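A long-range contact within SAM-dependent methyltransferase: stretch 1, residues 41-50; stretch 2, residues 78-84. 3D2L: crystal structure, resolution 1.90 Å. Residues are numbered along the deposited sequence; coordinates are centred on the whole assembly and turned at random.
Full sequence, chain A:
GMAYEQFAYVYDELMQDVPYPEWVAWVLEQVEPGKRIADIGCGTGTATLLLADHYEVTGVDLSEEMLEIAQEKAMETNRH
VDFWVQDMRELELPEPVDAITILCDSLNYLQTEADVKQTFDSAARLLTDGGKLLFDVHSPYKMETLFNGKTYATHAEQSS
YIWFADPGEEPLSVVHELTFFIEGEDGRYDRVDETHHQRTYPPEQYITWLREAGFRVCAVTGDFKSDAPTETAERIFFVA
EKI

Stretch 1 41-50: GCGTGTATLL
Stretch 2 (78-84) NRHVDFW

This is a small, mainly apolar contact, burying 340 Å² summed over both sides, in which alternate side chains of an extended segment, R79, V81 and F83, pack against a glycine-rich turn and the first turn of the helix that follows it, with no hydrogen bond between the two stretches.

Stretch 1 begins as a loop. C42 to G45 form a type II' beta turn, closed by G45 N to C42 O at 2.8 Å. G43, at phi/psi 53/-128, and G45, at 69/18, both have positive phi, which favours glycine. G45 is the N-cap residue; the helix starts at T46 and continues beyond L50, and L49 N donates to G45 O at 2.8 Å. After N78 (53/33), stretch 2 is extended, with phi/psi of -96/145 at R79, -145/116 at V81 and -113/128 at F83, and it enters a strand that continues past W84. The register runs in opposite order along the two stretches: G45 CA lies 8.6 Å from F83 CA, and L49 CA lies 7.4 Å from R79 CA.

F83 (chi1 -66°, m; chi2 -81°) points toward stretch 1 and reaches four of its residues. C42, in rotamer p, places SG 3.9 Å from F83 CD1; the sulfur sits at the ring edge, 5.1 Å from the centroid and 79° off the normal. L49 CD2 also meets the edge, 3.9 Å from F83 CZ. G45 CA lies 4.2 Å from F83 CE1, and here the lack of a side chain matters: an ideal CB would point toward stretch 2 and come within a tight 3.1 Å of that same CE1. T48, with chi1 -39° (m), points its CB toward stretch 2, and its methyl CG2 approaches F83 CE1 at 3.8 Å and V81 CG1 at 4.0 Å. T48 OG1, 4.2 Å from F83 CE1, is hydrogen-bonded just outside the stretches, so threonine meets the apolar ring without an unsatisfied hydroxyl.

L49 (m, t) leaves CA sideways to stretch 2, yet has the largest covered area, 89 Å². Leucine's branched apolar end lets CD2 touch F83 and also pack 4.2 Å from CG2 of V81 (chi1 -176°, t), a branched apolar residue.

The CA-to-CB bond of R79 points toward stretch 1. Its long, extended aliphatic chain (m, t, t; chi4 108°) carries the guanidinium to the helix backbone, with NH1 4.1 Å from L49 CB. L49 O lies over one guanidinium face, 3.1 Å from R79 NE, but the angle is too poor for a hydrogen bond; NE is satisfied elsewhere in the structure.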

ATOM      1  N   GLY A  41       5.391  -1.614  -2.680  1.00 36.51           N
ATOM      2  CA  GLY A  41       4.635  -2.333  -1.667  1.00 36.51           C
ATOM      3  C   GLY A  41       3.335  -2.806  -2.290  1.00 35.52           C
ATOM      4  O   GLY A  41       2.270  -2.785  -1.671  1.00 34.68           O
ATOM      5  N   CYS A  42       3.430  -3.280  -3.532  1.00 34.20           N
ATOM      6  CA  CYS A  42       2.278  -3.625  -4.298  1.00 32.39           C
ATOM      7  C   CYS A  42       1.578  -4.915  -3.952  1.00 32.18           C
ATOM      8  O   CYS A  42       0.571  -5.200  -4.569  1.00 34.26           O
ATOM      9  CB  CYS A  42       2.665  -3.671  -5.795  1.00 34.21           C
ATOM     10  SG  CYS A  42       3.835  -5.003  -6.172  1.00 34.29           S
ATOM     11  N   GLY A  43       2.115  -5.716  -3.032  1.00 36.35           N
ATOM     12  CA  GLY A  43       1.506  -7.004  -2.655  1.00 33.20           C
ATOM     13  C   GLY A  43       1.249  -7.887  -3.864  1.00 34.85           C
ATOM     14  O   GLY A  43       2.147  -8.111  -4.700  1.00 34.22           O
ATOM     15  N   THR A  44       0.026  -8.375  -3.986  1.00 32.64           N
ATOM     16  CA  THR A  44      -0.336  -9.247  -5.091  1.00 34.54           C
ATOM     17  C   THR A  44      -0.656  -8.481  -6.391  1.00 33.81           C
ATOM     18  O   THR A  44      -1.140  -9.086  -7.374  1.00 34.08           O
ATOM     19  CB  THR A  44      -1.469 -10.187  -4.689  1.00 39.42           C
ATOM     20  OG1 THR A  44      -2.663  -9.424  -4.437  1.00 38.86           O
ATOM     21  CG2 THR A  44      -1.064 -11.003  -3.405  1.00 38.07           C
ATOM     22  N   GLY A  45      -0.384  -7.160  -6.395  1.00 32.76           N
ATOM     23  CA  GLY A  45      -0.497  -6.312  -7.601  1.00 31.64           C
ATOM     24  C   GLY A  45      -1.864  -6.026  -8.179  1.00 32.78           C
ATOM     25  O   GLY A  45      -1.988  -5.614  -9.345  1.00 30.60           O
ATOM     26  N   THR A  46      -2.919  -6.225  -7.385  1.00 33.36           N
ATOM     27  CA  THR A  46      -4.259  -5.965  -7.878  1.00 34.59           C
ATOM     28  C   THR A  46      -4.381  -4.505  -8.387  1.00 32.98           C
ATOM     29  O   THR A  46      -4.888  -4.284  -9.488  1.00 33.27           O
ATOM     30  CB  THR A  46      -5.345  -6.311  -6.807  1.00 35.54           C
ATOM     31  OG1 THR A  46      -5.144  -7.656  -6.322  1.00 36.53           O
ATOM     32  CG2 THR A  46      -6.740  -6.197  -7.414  1.00 32.65           C
ATOM     33  N   ALA A  47      -3.907  -3.528  -7.601  1.00 32.21           N
ATOM     34  CA  ALA A  47      -3.983  -2.122  -8.008  1.00 33.03           C
ATOM     35  C   ALA A  47      -2.977  -1.844  -9.101  1.00 31.16           C
ATOM     36  O   ALA A  47      -3.243  -1.043  -9.990  1.00 34.18           O
ATOM     37  CB  ALA A  47      -3.777  -1.165  -6.788  1.00 34.73           C
ATOM     38  N   THR A  48      -1.833  -2.533  -9.065  1.00 29.87           N
ATOM     39  CA  THR A  48      -0.774  -2.359 -10.060  1.00 29.33           C
ATOM     40  C   THR A  48      -1.279  -2.721 -11.451  1.00 26.40           C
ATOM     41  O   THR A  48      -1.066  -1.997 -12.421  1.00 26.43           O
ATOM     42  CB  THR A  48       0.488  -3.205  -9.693  1.00 27.37           C
ATOM     43  OG1 THR A  48       0.716  -3.180  -8.256  1.00 30.10           O
ATOM     44  CG2 THR A  48       1.720  -2.700 -10.441  1.00 32.38           C
ATOM     45  N   LEU A  49      -1.990  -3.823 -11.551  1.00 28.83           N
ATOM     46  CA  LEU A  49      -2.574  -4.236 -12.840  1.00 29.87           C
ATOM     47  C   LEU A  49      -3.608  -3.256 -13.391  1.00 30.23           C
ATOM     48  O   LEU A  49      -3.694  -3.102 -14.637  1.00 30.09           O
ATOM     49  CB  LEU A  49      -3.150  -5.664 -12.745  1.00 29.26           C
ATOM     50  CG  LEU A  49      -2.134  -6.769 -12.394  1.00 34.90           C
ATOM     51  CD1 LEU A  49      -2.794  -8.135 -12.579  1.00 31.71           C
ATOM     52  CD2 LEU A  49      -0.870  -6.664 -13.253  1.00 36.65           C
ATOM     53  N   LEU A  50      -4.411  -2.625 -12.511  1.00 27.53           N
ATOM     54  CA  LEU A  50      -5.359  -1.580 -12.919  1.00 29.75           C
ATOM     55  C   LEU A  50      -4.614  -0.343 -13.393  1.00 29.72           C
ATOM     56  O   LEU A  50      -4.997   0.267 -14.375  1.00 31.36           O
ATOM     57  CB  LEU A  50      -6.364  -1.233 -11.802  1.00 30.60           C
ATOM     58  CG  LEU A  50      -7.271  -2.414 -11.474  1.00 28.51           C
ATOM     59  CD1 LEU A  50      -8.112  -2.074 -10.293  1.00 32.26           C
ATOM     60  CD2 LEU A  50      -8.138  -2.828 -12.706  1.00 26.28           C
ATOM     61  N   ASN A  78      -2.701 -10.552 -20.333  1.00 31.57           N
ATOM     62  CA  ASN A  78      -1.832  -9.961 -21.327  1.00 27.82           C
ATOM     63  C   ASN A  78      -1.290  -8.570 -20.988  1.00 30.07           C
ATOM     64  O   ASN A  78      -1.073  -7.778 -21.883  1.00 30.39           O
ATOM     65  CB  ASN A  78      -2.490  -9.918 -22.710  1.00 28.30           C
ATOM     66  CG  ASN A  78      -1.493 -10.027 -23.809  1.00 34.85           C
ATOM     67  OD1 ASN A  78      -0.543 -10.794 -23.691  1.00 33.67           O
ATOM     68  ND2 ASN A  78      -1.700  -9.294 -24.908  1.00 29.47           N
ATOM     69  N   ARG A  79      -1.051  -8.282 -19.711  1.00 28.28           N
ATOM     70  CA  ARG A  79      -0.479  -7.004 -19.334  1.00 30.04           C
ATOM     71  C   ARG A  79       1.019  -7.134 -19.182  1.00 31.57           C
ATOM     72  O   ARG A  79       1.507  -8.183 -18.744  1.00 32.38           O
ATOM     73  CB  ARG A  79      -1.090  -6.534 -18.010  1.00 27.68           C
ATOM     74  CG  ARG A  79      -2.554  -6.159 -18.172  1.00 30.46           C
ATOM     75  CD  ARG A  79      -3.038  -5.686 -16.884  1.00 34.32           C
ATOM     76  NE  ARG A  79      -4.405  -5.158 -16.859  1.00 31.92           N
ATOM     77  CZ  ARG A  79      -5.447  -5.767 -16.305  1.00 35.93           C
ATOM     78  NH1 ARG A  79      -5.374  -7.021 -15.862  1.00 27.61           N
ATOM     79  NH2 ARG A  79      -6.610  -5.142 -16.276  1.00 37.54           N
ATOM     80  N   HIS A  80       1.759  -6.084 -19.551  1.00 34.16           N
ATOM     81  CA  HIS A  80       3.207  -6.061 -19.321  1.00 34.19           C
ATOM     82  C   HIS A  80       3.521  -5.237 -18.093  1.00 33.86           C
ATOM     83  O   HIS A  80       3.400  -4.005 -18.098  1.00 35.22           O
ATOM     84  CB  HIS A  80       4.024  -5.528 -20.522  1.00 37.94           C
ATOM     85  CG  HIS A  80       5.503  -5.575 -20.269  1.00 40.83           C
ATOM     86  ND1 HIS A  80       6.201  -4.510 -19.737  1.00 54.69           N
ATOM     87  CD2 HIS A  80       6.396  -6.589 -20.379  1.00 46.51           C
ATOM     88  CE1 HIS A  80       7.465  -4.851 -19.578  1.00 47.09           C
ATOM     89  NE2 HIS A  80       7.612  -6.107 -19.959  1.00 48.51           N
ATOM     90  N   VAL A  81       3.926  -5.922 -17.035  1.00 30.57           N
ATOM     91  CA  VAL A  81       4.255  -5.286 -15.805  1.00 31.49           C
ATOM     92  C   VAL A  81       5.410  -6.031 -15.131  1.00 32.04           C
ATOM     93  O   VAL A  81       5.304  -7.186 -14.743  1.00 32.04           O
ATOM     94  CB  VAL A  81       3.046  -5.207 -14.859  1.00 32.68           C
ATOM     95  CG1 VAL A  81       3.411  -4.448 -13.645  1.00 27.88           C
ATOM     96  CG2 VAL A  81       1.843  -4.517 -15.554  1.00 24.92           C
ATOM     97  N   ASP A  82       6.510  -5.335 -14.994  1.00 29.22           N
ATOM     98  CA  ASP A  82       7.685  -5.874 -14.318  1.00 29.90           C
ATOM     99  C   ASP A  82       7.438  -5.798 -12.826  1.00 28.03           C
ATOM    100  O   ASP A  82       7.116  -4.740 -12.362  1.00 28.69           O
ATOM    101  CB  ASP A  82       8.896  -5.007 -14.619  1.00 31.84           C
ATOM    102  CG  ASP A  82       9.424  -5.180 -16.009  1.00 30.91           C
ATOM    103  OD1 ASP A  82       9.498  -6.309 -16.521  1.00 27.26           O
ATOM    104  OD2 ASP A  82       9.802  -4.169 -16.592  1.00 40.34           O
ATOM    105  N   PHE A  83       7.538  -6.932 -12.122  1.00 27.53           N
ATOM    106  CA  PHE A  83       7.487  -7.009 -10.683  1.00 26.32           C
ATOM    107  C   PHE A  83       8.889  -7.449 -10.193  1.00 27.06           C
ATOM    108  O   PHE A  83       9.486  -8.463 -10.664  1.00 25.21           O
ATOM    109  CB  PHE A  83       6.393  -7.988 -10.217  1.00 26.79           C
ATOM    110  CG  PHE A  83       4.964  -7.547 -10.535  1.00 23.14           C
ATOM    111  CD1 PHE A  83       4.304  -6.634  -9.728  1.00 26.98           C
ATOM    112  CD2 PHE A  83       4.276  -8.075 -11.647  1.00 25.69           C
ATOM    113  CE1 PHE A  83       3.017  -6.254  -9.988  1.00 30.36           C
ATOM    114  CE2 PHE A  83       3.015  -7.703 -11.922  1.00 30.73           C
ATOM    115  CZ  PHE A  83       2.358  -6.767 -11.086  1.00 27.69           C
ATOM    116  N   TRP A  84       9.433  -6.688  -9.260  1.00 26.58           N
ATOM    117  CA  TRP A  84      10.736  -6.959  -8.708  1.00 27.06           C
ATOM    118  C   TRP A  84      10.665  -6.988  -7.198  1.00 30.25           C
ATOM    119  O   TRP A  84       9.826  -6.279  -6.618  1.00 31.44           O
ATOM    120  CB  TRP A  84      11.737  -5.888  -9.134  1.00 28.92           C
ATOM    121  CG  TRP A  84      11.906  -5.723 -10.632  1.00 31.07           C
ATOM    122  CD1 TRP A  84      11.514  -4.659 -11.388  1.00 34.41           C
ATOM    123  CD2 TRP A  84      12.524  -6.655 -11.544  1.00 30.25           C
ATOM    124  NE1 TRP A  84      11.868  -4.858 -12.700  1.00 31.06           N
ATOM    125  CE2 TRP A  84      12.468  -6.083 -12.826  1.00 31.64           C
ATOM    126  CE3 TRP A  84      13.075  -7.940 -11.400  1.00 31.83           C
ATOM    127  CZ2 TRP A  84      12.966  -6.734 -13.958  1.00 33.84           C
ATOM    128  CZ3 TRP A  84      13.580  -8.579 -12.516  1.00 33.84           C
ATOM    129  CH2 TRP A  84      13.517  -7.976 -13.784  1.00 29.82           C
TER